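Local coordinates for protein endonuclease 8-like L720 (Acanthamoeba polyphaga mimivirus, PDB 4MB7) that belongs to the endonuclease VIII-like proteins, which combine a beta-sandwich domain with a helical H2TH domain, and carries a bound zinc ion, at residues 54-57 and 61-64; 14-19 and 97-102; 188-193 and 239-244; 168-171 and 175-178. All coordinates share one frame; numbering follows the deposited sequence. Where two conformers were deposited one is given.

Contact 1 (54-57 and 61-64); sequences MLIS and PTYV
Met54 and Thr62 are brought together by the torsions at both ends: Met54 CG stands anti to the backbone N (chi1 180°) with the chain fully extended beyond it, and in Thr62 a chi1 of -69° turns CG2 anti to N while OG1 stays beside it. Met54 CE therefore ends 3.7 Å from Thr62 CG2, the two chains meeting at a slant. That threonine methyl also presses on the opposite backbone, with CG2 3.4 Å from Leu55 O. The other branch, Thr62 OG1, lies 3.7 Å from Ile56 CG2, where the side chains run alongside each other and point the same way. Nearer the turn, a water accepts from Ser57 N at 3.0 Å and is hydrogen-bonded to Thr62 OG1 at 2.8 Å. The backbone evidence is a hydrogen-bonded pair, Leu55 with Tyr63, in which Leu55 N reaches Tyr63 O at 2.8 Å (174° at the hydrogen) and Tyr63 N reaches Leu55 O at 3.0 Å. Next to it Met54 and Val64 form a non-hydrogen-bonded pair with their side chains on the other face. Strand 40-47 borders strand 50-56, bonding to the backbone of Met54 through Arg42 and Lys43. The arrangement is that of an antiparallel beta hairpin, strands 50-56 and 63-70, within a four-stranded antiparallel sheet.

Contact 2 (14-19 and 97-102); sequences RHTKNH and IVLRWY
Thr16 meets Ile97 and Leu99 in a small, buried van der Waals contact that sets the link between helix 5-13 and strand 21-25 against strand 98-102. Its scale is modest: 124 Å² is buried in all, and Thr16 supplies half of it. One methyl serves both partners, since Thr16 CG2 lies 4.1 Å from Ile97 CG2 and 4.2 Å from Leu99 CD2. Toward Ile97 the approach is slanted, whereas Thr16 and Leu99 meet tip to tip, with Leu99 CD1 also 4.1 Å from Thr16 OG1. The threonine's first torsion (chi1 52°) sets OG1 between the backbone N and the carbonyl carbon and swings CG2 anti to that carbon, which delivers the methyl to the strand. Thr16 closes a 3-10 segment and starts a type II beta turn, evidenced by His19 N to Thr16 O at 3.3 Å and by the positive phi of Asn18 (75°). Thr16 touches residues of both sheets, Leu99 in strand 98-102 and Trp44 in strand 40-47, and Trp44 in turn touches Leu99. The buried hydroxyl of Thr16 is hydrogen-bonded to Ile13 O and Trp44 NE1, so strand 98-102 need supply only apolar groups, which is consistent with a contact of plain van der Waals type.

Contact 3 (188-193 and 239-244); sequences ALYDCK and LRIYRK
Tyr190 packs on Ile241 and Arg240 along nearly its whole length. Its CB starts 3.9 Å from Ile241 CG2, and CG follows at 4.1 Å from Ile241 CB. On the ring, Ile241 CD1 lies over one face near the rim, at 4.1 Å from CD1 of Tyr190. Across the ring, Tyr190 CE2 approaches Arg240 NH2 at 3.5 Å; CD2 sits over one face of the guanidinium, whose plane is turned 77° from the ring. The tip, Tyr190 OH, is hydrogen-bonded at 2.9 Å to a water that also accepts from Arg240 NH2. A bend at chi3 of Arg240 helps bring its guanidinium round to Asp191, forming a salt bridge with NH1 2.7 Å from OD1. The contact lies in the guanidinium plane but 60° out of the carboxylate plane, with 149° at the hydrogen. A second water links the same OD1 to Arg240 NH2. Asp191 OD2 is held by Lys217 and Ser214, so the carboxylate has partners on both the 239-244 loop and helix 205-230. The Tyr190 side chain is about 4 Å from the zinc ion and touches its ligand Cys271, placing the end of helix 182-191 between helix 205-230 and the zinc site.

Contact 4 (168-171 and 175-178); sequences TDFL and EYFP
Phe177 packs tightly against Phe170 and Leu171, while Tyr176 meets Phe170 more loosely; all four residues are buried. In the tight part the two phenylalanines make a T-shaped pair, the edge of Phe177 directed at the face of Phe170, with planes at 88° and centroids 5.5 Å apart. The leading atom is Phe177 CE1, 3.7 Å from Phe170 CE2. Phe170 can offer that face because its CG is anti to the backbone N (chi1 -174°), carrying the ring toward the loop. One face of the Phe177 ring takes a CH-pi contact from Leu171 CD2, 4.1 Å from the ring centroid. CB and the near edge of the ring lie against backbone carbonyls: Phe177 CB is 3.5 Å from Leu171 O and Phe177 CD1 is 3.4 Å from Phe170 O. These segments fall in the H2TH (helix-two-turns-helix) domain, where helix 167-171 and the loop after it lead into helix 182-191; the aromatic cluster of Phe170, Tyr176 and Phe177 packs the loop 175-178 back on helix 167-171. Helix 148-161 covers it, Leu155 touching both phenylalanines. In the looser part Phe170 CE1 is 4.1 Å from Tyr176 CD2, and the rings sit obliquely at 39° with centroids 5.8 Å apart. On the solvent side the partly exposed Glu175 lays CG over one face of the Tyr176 ring, which is also stacked with His154.

How the contacts relate
The four contacts form two groups. Contacts 1 and 2 belong to the beta-rich part: their centres are 15 Å apart and their nearest atoms about 6 Å, without touching, and the hairpin of contact 1 lies in the chain between the two segments of contact 2. Contacts 3 and 4 belong to the helical part and do touch, Leu189 CG packing 3.8 Å from Leu171 CD1 as the successive helices 167-171 and 182-191 meet. Between groups the separation is large, with centres about 36 Å apart for contacts 2 and 3 and about 42 Å for contacts 1 and 3. Of the four, contact 3 is the one beside the zinc site of Cys247, His251, Cys268 and Cys271.

Contact 1 (54-57 and 61-64)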
loop_
_atom_site.group_PDB
_atom_site.type_symbol
_atom_site.label_atom_id
_atom_site.label_comp_id
_atom_site.label_asym_id
_atom_site.label_seq_id
_atom_site.Cartn_x
_atom_site.Cartn_y
_atom_site.Cartn_z
ATOM N N MET A 54 9.016 4.527 -13.371
ATOM C CA MET A 54 10.344 4.652 -13.969
ATOM C C MET A 54 10.313 5.531 -15.214
ATOM O O MET A 54 9.530 5.296 -16.134
ATOM C CB MET A 54 10.919 3.276 -14.305
ATOM C CG MET A 54 12.303 3.318 -14.943
ATOM S SD MET A 54 12.921 1.675 -15.360
ATOM C CE MET A 54 14.467 2.079 -16.167
ATOM N N LEU A 55 11.170 6.547 -15.233
ATOM C CA LEU A 55 11.225 7.491 -16.342
ATOM C C LEU A 55 12.600 7.478 -16.995
ATOM O O LEU A 55 13.620 7.579 -16.312
ATOM C CB LEU A 55 10.894 8.904 -15.855
ATOM C CG LEU A 55 9.546 9.105 -15.157
ATOM C CD1 LEU A 55 9.430 10.526 -14.634
ATOM C CD2 LEU A 55 8.391 8.786 -16.097
ATOM N N ILE A 56 12.623 7.349 -18.317
ATOM C CA ILE A 56 13.876 7.343 -19.064
ATOM C C ILE A 56 13.885 8.406 -20.162
ATOM O O ILE A 56 12.836 8.857 -20.620
ATOM C CB ILE A 56 14.157 5.966 -19.705
ATOM C CG1 ILE A 56 13.115 5.655 -20.782
ATOM C CG2 ILE A 56 14.184 4.873 -18.648
ATOM C CD1 ILE A 56 13.357 4.345 -21.507
ATOM N N SER A 57 15.086 8.798 -20.575
ATOM C CA SER A 57 15.264 9.732 -21.678
ATOM C C SER A 57 16.664 9.547 -22.254
ATOM O O SER A 57 17.623 9.342 -21.510
ATOM C CB SER A 57 15.066 11.173 -21.201
ATOM O OG SER A 57 14.995 12.070 -22.295
ATOM N N PRO A 61 19.932 10.943 -17.278
ATOM C CA PRO A 61 19.819 9.995 -16.165
ATOM C C PRO A 61 18.398 9.466 -16.000
ATOM O O PRO A 61 17.427 10.201 -16.185
ATOM C CB PRO A 61 20.223 10.833 -14.945
ATOM C CG PRO A 61 19.990 12.244 -15.356
ATOM C CD PRO A 61 20.306 12.292 -16.817
ATOM N N THR A 62 18.291 8.185 -15.668
ATOM C CA THR A 62 17.007 7.561 -15.385
ATOM C C THR A 62 16.554 7.933 -13.978
ATOM O O THR A 62 17.365 8.002 -13.056
ATOM C CB THR A 62 17.104 6.028 -15.519
ATOM O OG1 THR A 62 17.292 5.682 -16.898
ATOM C CG2 THR A 62 15.841 5.345 -15.003
ATOM N N TYR A 63 15.261 8.190 -13.817
ATOM C CA TYR A 63 14.708 8.490 -12.503
ATOM C C TYR A 63 13.532 7.588 -12.157
ATOM O O TYR A 63 12.857 7.056 -13.038
ATOM C CB TYR A 63 14.267 9.952 -12.421
ATOM C CG TYR A 63 15.407 10.943 -12.391
ATOM C CD1 TYR A 63 16.184 11.101 -11.249
ATOM C CD2 TYR A 63 15.698 11.727 -13.497
ATOM C CE1 TYR A 63 17.226 12.013 -11.214
ATOM C CE2 TYR A 63 16.737 12.642 -13.472
ATOM C CZ TYR A 63 17.496 12.781 -12.330
ATOM O OH TYR A 63 18.529 13.692 -12.307
ATOM N N VAL A 64 13.295 7.420 -10.862
ATOM C CA VAL A 64 12.120 6.704 -10.385
ATOM C C VAL A 64 11.323 7.600 -9.450
ATOM O O VAL A 64 11.854 8.125 -8.473
ATOM C CB VAL A 64 12.495 5.405 -9.648
ATOM C CG1 VAL A 64 11.253 4.766 -9.028
ATOM C CG2 VAL A 64 13.184 4.434 -10.597
HETATM O O HOH W 1 17.367 7.574 -19.005
#

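Contact 2 (14-19 and 97-102)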
loop_
_atom_site.group_PDB
_atom_site.type_symbol
_atom_site.label_atom_id
_atom_site.label_comp_id
_atom_site.label_asym_id
_atom_site.label_seq_id
_atom_site.Cartn_x
_atom_site.Cartn_y
_atom_site.Cartn_z
ATOM N N ARG A 14 -1.360 1.996 -15.469
ATOM C CA ARG A 14 -0.177 1.359 -16.049
ATOM C C ARG A 14 -0.123 1.409 -17.578
ATOM O O ARG A 14 0.936 1.218 -18.173
ATOM C CB ARG A 14 -0.028 -0.085 -15.560
ATOM C CG ARG A 14 -1.144 -1.023 -15.983
ATOM C CD ARG A 14 -0.817 -2.453 -15.583
ATOM N NE ARG A 14 -1.957 -3.350 -15.733
ATOM C CZ ARG A 14 -1.930 -4.648 -15.443
ATOM N NH1 ARG A 14 -0.816 -5.206 -14.991
ATOM N NH2 ARG A 14 -3.018 -5.388 -15.606
ATOM N N HIS A 15 -1.262 1.659 -18.214
ATOM C CA HIS A 15 -1.298 1.720 -19.671
ATOM C C HIS A 15 -0.896 3.097 -20.198
ATOM O O HIS A 15 -1.137 3.427 -21.359
ATOM C CB HIS A 15 -2.667 1.288 -20.204
ATOM C CG HIS A 15 -2.946 -0.171 -20.019
ATOM N ND1 HIS A 15 -3.719 -0.657 -18.986
ATOM C CD2 HIS A 15 -2.539 -1.252 -20.725
ATOM C CE1 HIS A 15 -3.784 -1.975 -19.071
ATOM N NE2 HIS A 15 -3.076 -2.360 -20.117
ATOM N N THR A 16 -0.279 3.893 -19.330
ATOM C CA THR A 16 0.376 5.128 -19.747
ATOM C C THR A 16 1.834 4.848 -20.107
ATOM O O THR A 16 2.558 5.736 -20.553
ATOM C CB THR A 16 0.313 6.209 -18.652
ATOM O OG1 THR A 16 0.805 5.676 -17.416
ATOM C CG2 THR A 16 -1.119 6.693 -18.460
ATOM N N LYS A 17 2.247 3.601 -19.898
ATOM C CA LYS A 17 3.574 3.125 -20.265
ATOM C C LYS A 17 3.901 3.443 -21.727
ATOM O O LYS A 17 3.025 3.382 -22.588
ATOM C CB LYS A 17 3.660 1.618 -20.015
ATOM C CG LYS A 17 4.936 0.954 -20.503
ATOM C CD LYS A 17 4.842 -0.557 -20.378
ATOM C CE LYS A 17 6.056 -1.232 -20.994
ATOM N NZ LYS A 17 5.990 -2.715 -20.871
ATOM N N ASN A 18 5.163 3.800 -21.975
ATOM C CA ASN A 18 5.690 4.115 -23.309
ATOM C C ASN A 18 5.271 5.469 -23.883
ATOM O O ASN A 18 5.587 5.786 -25.030
ATOM C CB ASN A 18 5.409 2.989 -24.315
ATOM C CG ASN A 18 6.053 1.680 -23.914
ATOM O OD1 ASN A 18 7.157 1.660 -23.369
ATOM N ND2 ASN A 18 5.364 0.576 -24.177
ATOM N N HIS A 19 4.573 6.273 -23.088
ATOM C CA HIS A 19 4.172 7.605 -23.537
ATOM C C HIS A 19 5.093 8.700 -23.005
ATOM O O HIS A 19 5.705 8.555 -21.946
ATOM C CB HIS A 19 2.711 7.889 -23.175
ATOM C CG HIS A 19 1.732 7.096 -23.982
ATOM N ND1 HIS A 19 1.360 7.454 -25.261
ATOM C CD2 HIS A 19 1.059 5.955 -23.701
ATOM C CE1 HIS A 19 0.495 6.572 -25.728
ATOM N NE2 HIS A 19 0.295 5.653 -24.801
ATOM N N ILE A 97 -3.660 12.303 -22.378
ATOM C CA ILE A 97 -3.991 11.779 -21.058
ATOM C C ILE A 97 -3.313 12.630 -19.990
ATOM O O ILE A 97 -2.153 13.009 -20.137
ATOM C CB ILE A 97 -3.559 10.305 -20.912
ATOM C CG1 ILE A 97 -4.474 9.401 -21.739
ATOM C CG2 ILE A 97 -3.569 9.871 -19.450
ATOM C CD1 ILE A 97 -4.181 7.930 -21.575
ATOM N N VAL A 98 -4.045 12.950 -18.926
ATOM C CA VAL A 98 -3.477 13.719 -17.822
ATOM C C VAL A 98 -3.565 12.949 -16.506
ATOM O O VAL A 98 -4.646 12.541 -16.085
ATOM C CB VAL A 98 -4.171 15.086 -17.661
ATOM C CG1 VAL A 98 -3.576 15.850 -16.485
ATOM C CG2 VAL A 98 -4.048 15.900 -18.942
ATOM N N LEU A 99 -2.418 12.748 -15.866
ATOM C CA LEU A 99 -2.366 12.085 -14.570
ATOM C C LEU A 99 -2.302 13.117 -13.449
ATOM O O LEU A 99 -1.501 14.051 -13.499
ATOM C CB LEU A 99 -1.155 11.152 -14.493
ATOM C CG LEU A 99 -1.131 9.982 -15.477
ATOM C CD1 LEU A 99 0.215 9.276 -15.440
ATOM C CD2 LEU A 99 -2.256 9.006 -15.179
ATOM N N ARG A 100 -3.146 12.946 -12.436
ATOM C CA ARG A 100 -3.202 13.897 -11.328
ATOM C C ARG A 100 -3.029 13.221 -9.969
ATOM O O ARG A 100 -3.745 12.276 -9.640
ATOM C CB ARG A 100 -4.510 14.693 -11.367
ATOM C CG ARG A 100 -4.673 15.545 -12.619
ATOM C CD ARG A 100 -5.896 16.445 -12.534
ATOM N NE ARG A 100 -5.903 17.462 -13.584
ATOM C CZ ARG A 100 -6.331 17.255 -14.826
ATOM N NH1 ARG A 100 -6.783 16.060 -15.183
ATOM N NH2 ARG A 100 -6.300 18.240 -15.714
ATOM N N TRP A 101 -2.071 13.722 -9.191
ATOM C CA TRP A 101 -1.794 13.217 -7.848
ATOM C C TRP A 101 -2.530 14.037 -6.792
ATOM O O TRP A 101 -2.473 15.266 -6.803
ATOM C CB TRP A 101 -0.288 13.281 -7.560
ATOM C CG TRP A 101 0.513 12.107 -8.049
ATOM C CD1 TRP A 101 1.050 11.110 -7.285
ATOM C CD2 TRP A 101 0.886 11.817 -9.405
ATOM N NE1 TRP A 101 1.726 10.215 -8.079
ATOM C CE2 TRP A 101 1.639 10.625 -9.384
ATOM C CE3 TRP A 101 0.650 12.444 -10.633
ATOM C CZ2 TRP A 101 2.160 10.048 -10.544
ATOM C CZ3 TRP A 101 1.169 11.870 -11.786
ATOM C CH2 TRP A 101 1.914 10.684 -11.732
ATOM N N TYR A 102 -3.207 13.356 -5.873
ATOM C CA TYR A 102 -3.874 14.023 -4.757
ATOM C C TYR A 102 -3.473 13.402 -3.424
ATOM O O TYR A 102 -3.391 12.181 -3.310
ATOM C CB TYR A 102 -5.393 13.949 -4.910
ATOM C CG TYR A 102 -5.922 14.680 -6.117
ATOM C CD1 TYR A 102 -6.236 16.030 -6.051
ATOM C CD2 TYR A 102 -6.106 14.022 -7.325
ATOM C CE1 TYR A 102 -6.722 16.706 -7.156
ATOM C CE2 TYR A 102 -6.590 14.688 -8.437
ATOM C CZ TYR A 102 -6.896 16.030 -8.346
ATOM O OH TYR A 102 -7.378 16.698 -9.450
#

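Contact 3 (188-193 and 239-244)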
loop_
_atom_site.group_PDB
_atom_site.type_symbol
_atom_site.label_atom_id
_atom_site.label_comp_id
_atom_site.label_asym_id
_atom_site.label_seq_id
_atom_site.Cartn_x
_atom_site.Cartn_y
_atom_site.Cartn_z
ATOM N N ALA A 188 -9.019 -8.772 10.147
ATOM C CA ALA A 188 -8.422 -10.102 10.172
ATOM C C ALA A 188 -8.359 -10.642 11.596
ATOM O O ALA A 188 -8.626 -11.820 11.836
ATOM C CB ALA A 188 -7.038 -10.074 9.558
ATOM N N LEU A 189 -8.004 -9.773 12.537
ATOM C CA LEU A 189 -7.895 -10.169 13.935
ATOM C C LEU A 189 -9.239 -10.607 14.508
ATOM O O LEU A 189 -9.303 -11.547 15.301
ATOM C CB LEU A 189 -7.283 -9.046 14.774
ATOM C CG LEU A 189 -5.763 -8.910 14.653
ATOM C CD1 LEU A 189 -5.265 -7.673 15.381
ATOM C CD2 LEU A 189 -5.067 -10.159 15.175
ATOM N N TYR A 190 -10.314 -9.935 14.102
ATOM C CA TYR A 190 -11.644 -10.345 14.530
ATOM C C TYR A 190 -12.049 -11.663 13.881
ATOM O O TYR A 190 -12.655 -12.520 14.519
ATOM C CB TYR A 190 -12.699 -9.281 14.221
ATOM C CG TYR A 190 -14.091 -9.775 14.536
ATOM C CD1 TYR A 190 -14.532 -9.861 15.849
ATOM C CD2 TYR A 190 -14.953 -10.187 13.526
ATOM C CE1 TYR A 190 -15.793 -10.328 16.151
ATOM C CE2 TYR A 190 -16.222 -10.658 13.820
ATOM C CZ TYR A 190 -16.634 -10.725 15.137
ATOM O OH TYR A 190 -17.892 -11.188 15.446
ATOM N N ASP A 191 -11.712 -11.808 12.604
ATOM C CA ASP A 191 -12.039 -13.008 11.842
ATOM C C ASP A 191 -11.385 -14.246 12.461
ATOM O O ASP A 191 -11.915 -15.353 12.365
ATOM C CB ASP A 191 -11.584 -12.838 10.391
ATOM C CG ASP A 191 -12.204 -13.857 9.455
ATOM O OD1 ASP A 191 -13.303 -14.363 9.762
ATOM O OD2 ASP A 191 -11.595 -14.140 8.402
ATOM N N CYS A 192 -10.240 -14.045 13.104
ATOM C CA CYS A 192 -9.488 -15.142 13.699
ATOM C C CYS A 192 -9.611 -15.179 15.220
ATOM O O CYS A 192 -8.921 -15.954 15.879
ATOM C CB CYS A 192 -8.014 -15.053 13.301
ATOM S SG CYS A 192 -7.729 -15.071 11.517
ATOM N N LYS A 193 -10.484 -14.334 15.764
ATOM C CA LYS A 193 -10.747 -14.290 17.203
ATOM C C LYS A 193 -9.479 -14.082 18.027
ATOM O O LYS A 193 -9.292 -14.710 19.069
ATOM C CB LYS A 193 -11.479 -15.560 17.655
ATOM C CG LYS A 193 -12.900 -15.668 17.124
ATOM C CD LYS A 193 -13.461 -17.073 17.292
ATOM C CE LYS A 193 -13.447 -17.512 18.747
ATOM N NZ LYS A 193 -14.277 -16.633 19.620
ATOM N N LEU A 239 -17.256 -5.484 5.720
ATOM C CA LEU A 239 -16.623 -5.116 6.985
ATOM C C LEU A 239 -17.451 -5.613 8.167
ATOM O O LEU A 239 -18.673 -5.478 8.176
ATOM C CB LEU A 239 -16.430 -3.602 7.073
ATOM C CG LEU A 239 -15.570 -2.967 5.977
ATOM C CD1 LEU A 239 -15.432 -1.469 6.204
ATOM C CD2 LEU A 239 -14.202 -3.632 5.911
ATOM N N ARG A 240 -16.780 -6.183 9.164
ATOM C CA ARG A 240 -17.474 -6.814 10.282
ATOM C C ARG A 240 -17.166 -6.176 11.636
ATOM O O ARG A 240 -17.954 -6.301 12.573
ATOM C CB ARG A 240 -17.159 -8.315 10.326
ATOM C CG ARG A 240 -17.711 -9.101 9.144
ATOM C CD ARG A 240 -16.991 -10.431 8.972
ATOM N NE ARG A 240 -17.191 -11.329 10.104
ATOM C CZ ARG A 240 -16.467 -12.423 10.324
ATOM N NH1 ARG A 240 -15.486 -12.749 9.492
ATOM N NH2 ARG A 240 -16.717 -13.187 11.379
ATOM N N ILE A 241 -16.027 -5.499 11.745
ATOM C CA ILE A 241 -15.622 -4.938 13.032
ATOM C C ILE A 241 -15.133 -3.490 12.933
ATOM O O ILE A 241 -15.058 -2.787 13.940
ATOM C CB ILE A 241 -14.536 -5.807 13.713
ATOM C CG1 ILE A 241 -14.537 -5.590 15.230
ATOM C CG2 ILE A 241 -13.163 -5.532 13.114
ATOM C CD1 ILE A 241 -15.829 -6.002 15.905
ATOM N N TYR A 242 -14.812 -3.042 11.722
ATOM C CA TYR A 242 -14.268 -1.697 11.542
ATOM C C TYR A 242 -15.287 -0.612 11.883
ATOM O O TYR A 242 -16.330 -0.504 11.238
ATOM C CB TYR A 242 -13.738 -1.499 10.121
ATOM C CG TYR A 242 -13.087 -0.149 9.912
ATOM C CD1 TYR A 242 -11.908 0.182 10.566
ATOM C CD2 TYR A 242 -13.650 0.793 9.061
ATOM C CE1 TYR A 242 -11.308 1.414 10.382
ATOM C CE2 TYR A 242 -13.057 2.029 8.868
ATOM C CZ TYR A 242 -11.887 2.332 9.533
ATOM O OH TYR A 242 -11.289 3.558 9.346
ATOM N N ARG A 243 -14.990 0.143 12.928
ATOM C CA ARG A 243 -15.826 1.253 13.370
ATOM C C ARG A 243 -17.234 0.804 13.713
ATOM O O ARG A 243 -18.184 1.543 13.553
ATOM C CB ARG A 243 -15.838 2.366 12.324
ATOM C CG ARG A 243 -14.572 3.196 12.370
ATOM C CD ARG A 243 -14.498 4.235 11.270
ATOM N NE ARG A 243 -13.291 5.035 11.417
ATOM C CZ ARG A 243 -12.994 6.086 10.664
ATOM N NH1 ARG A 243 -13.824 6.469 9.700
ATOM N NH2 ARG A 243 -11.871 6.753 10.881
ATOM N N LYS A 244 -17.351 -0.423 14.194
ATOM C CA LYS A 244 -18.634 -0.966 14.616
ATOM C C LYS A 244 -18.795 -0.813 16.123
ATOM O O LYS A 244 -17.840 -0.997 16.879
ATOM C CB LYS A 244 -18.744 -2.441 14.224
ATOM C CG LYS A 244 -18.702 -2.693 12.727
ATOM C CD LYS A 244 -19.956 -2.178 12.044
ATOM C CE LYS A 244 -19.862 -2.333 10.535
ATOM N NZ LYS A 244 -19.586 -3.740 10.136
HETATM O O HOH W 2 -18.597 -13.448 13.705
HETATM O O HOH W 3 -14.840 -15.772 11.383
#

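Contact 4 (168-171 and 175-178)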
loop_
_atom_site.group_PDB
_atom_site.type_symbol
_atom_site.label_atom_id
_atom_site.label_comp_id
_atom_site.label_asym_id
_atom_site.label_seq_id
_atom_site.Cartn_x
_atom_site.Cartn_y
_atom_site.Cartn_z
ATOM N N THR A 168 -1.055 -6.348 16.527
ATOM C CA THR A 168 -1.444 -5.216 15.687
ATOM C C THR A 168 -0.223 -4.489 15.117
ATOM O O THR A 168 -0.192 -4.147 13.934
ATOM C CB THR A 168 -2.344 -4.216 16.446
ATOM O OG1 THR A 168 -3.665 -4.755 16.566
ATOM C CG2 THR A 168 -2.425 -2.885 15.704
ATOM N N ASP A 169 0.788 -4.287 15.952
ATOM C CA ASP A 169 2.027 -3.651 15.536
ATOM C C ASP A 169 2.729 -4.473 14.474
ATOM O O ASP A 169 3.246 -3.933 13.515
ATOM C CB ASP A 169 2.975 -3.471 16.721
ATOM C CG ASP A 169 2.717 -2.194 17.497
ATOM O OD1 ASP A 169 1.870 -1.382 17.075
ATOM O OD2 ASP A 169 3.373 -2.003 18.542
ATOM N N PHE A 170 2.740 -5.786 14.653
ATOM C CA PHE A 170 3.413 -6.683 13.722
ATOM C C PHE A 170 2.685 -6.775 12.380
ATOM O O PHE A 170 3.321 -6.853 11.329
ATOM C CB PHE A 170 3.585 -8.073 14.340
ATOM C CG PHE A 170 4.388 -9.017 13.494
ATOM C CD1 PHE A 170 5.682 -8.702 13.119
ATOM C CD2 PHE A 170 3.854 -10.229 13.088
ATOM C CE1 PHE A 170 6.427 -9.571 12.344
ATOM C CE2 PHE A 170 4.594 -11.103 12.315
ATOM C CZ PHE A 170 5.882 -10.775 11.942
ATOM N N LEU A 171 1.356 -6.758 12.418
ATOM C CA LEU A 171 0.557 -6.837 11.197
ATOM C C LEU A 171 0.685 -5.573 10.356
ATOM O O LEU A 171 0.383 -5.579 9.162
ATOM C CB LEU A 171 -0.916 -7.094 11.522
ATOM C CG LEU A 171 -1.275 -8.476 12.072
ATOM C CD1 LEU A 171 -2.776 -8.586 12.265
ATOM C CD2 LEU A 171 -0.765 -9.575 11.151
ATOM N N GLU A 175 7.622 -4.307 6.344
ATOM C CA GLU A 175 8.668 -5.194 5.859
ATOM C C GLU A 175 8.110 -6.604 5.680
ATOM O O GLU A 175 8.510 -7.329 4.769
ATOM C CB GLU A 175 9.855 -5.211 6.823
ATOM C CG GLU A 175 10.963 -6.167 6.416
ATOM C CD GLU A 175 12.181 -6.066 7.310
ATOM O OE1 GLU A 175 12.231 -5.138 8.145
ATOM O OE2 GLU A 175 13.089 -6.914 7.179
ATOM N N TYR A 176 7.169 -6.976 6.541
ATOM C CA TYR A 176 6.632 -8.336 6.552
ATOM C C TYR A 176 5.215 -8.444 5.990
ATOM O O TYR A 176 4.840 -9.473 5.430
ATOM C CB TYR A 176 6.708 -8.923 7.963
ATOM C CG TYR A 176 8.131 -9.076 8.445
ATOM C CD1 TYR A 176 8.901 -10.159 8.047
ATOM C CD2 TYR A 176 8.711 -8.129 9.279
ATOM C CE1 TYR A 176 10.205 -10.301 8.468
ATOM C CE2 TYR A 176 10.017 -8.265 9.710
ATOM C CZ TYR A 176 10.759 -9.353 9.301
ATOM O OH TYR A 176 12.059 -9.497 9.725
ATOM N N PHE A 177 4.434 -7.379 6.137
ATOM C CA PHE A 177 3.096 -7.328 5.557
ATOM C C PHE A 177 2.904 -6.070 4.711
ATOM O O PHE A 177 2.036 -5.248 5.013
ATOM C CB PHE A 177 2.031 -7.378 6.655
ATOM C CG PHE A 177 2.029 -8.657 7.444
ATOM C CD1 PHE A 177 2.795 -8.783 8.591
ATOM C CD2 PHE A 177 1.255 -9.734 7.038
ATOM C CE1 PHE A 177 2.793 -9.959 9.319
ATOM C CE2 PHE A 177 1.247 -10.914 7.764
ATOM C CZ PHE A 177 2.017 -11.024 8.905
ATOM N N PRO A 178 3.706 -5.915 3.643
ATOM C CA PRO A 178 3.588 -4.703 2.827
ATOM C C PRO A 178 2.215 -4.600 2.167
ATOM O O PRO A 178 1.805 -5.513 1.453
ATOM C CB PRO A 178 4.683 -4.883 1.770
ATOM C CG PRO A 178 4.883 -6.355 1.678
ATOM C CD PRO A 178 4.658 -6.882 3.063
#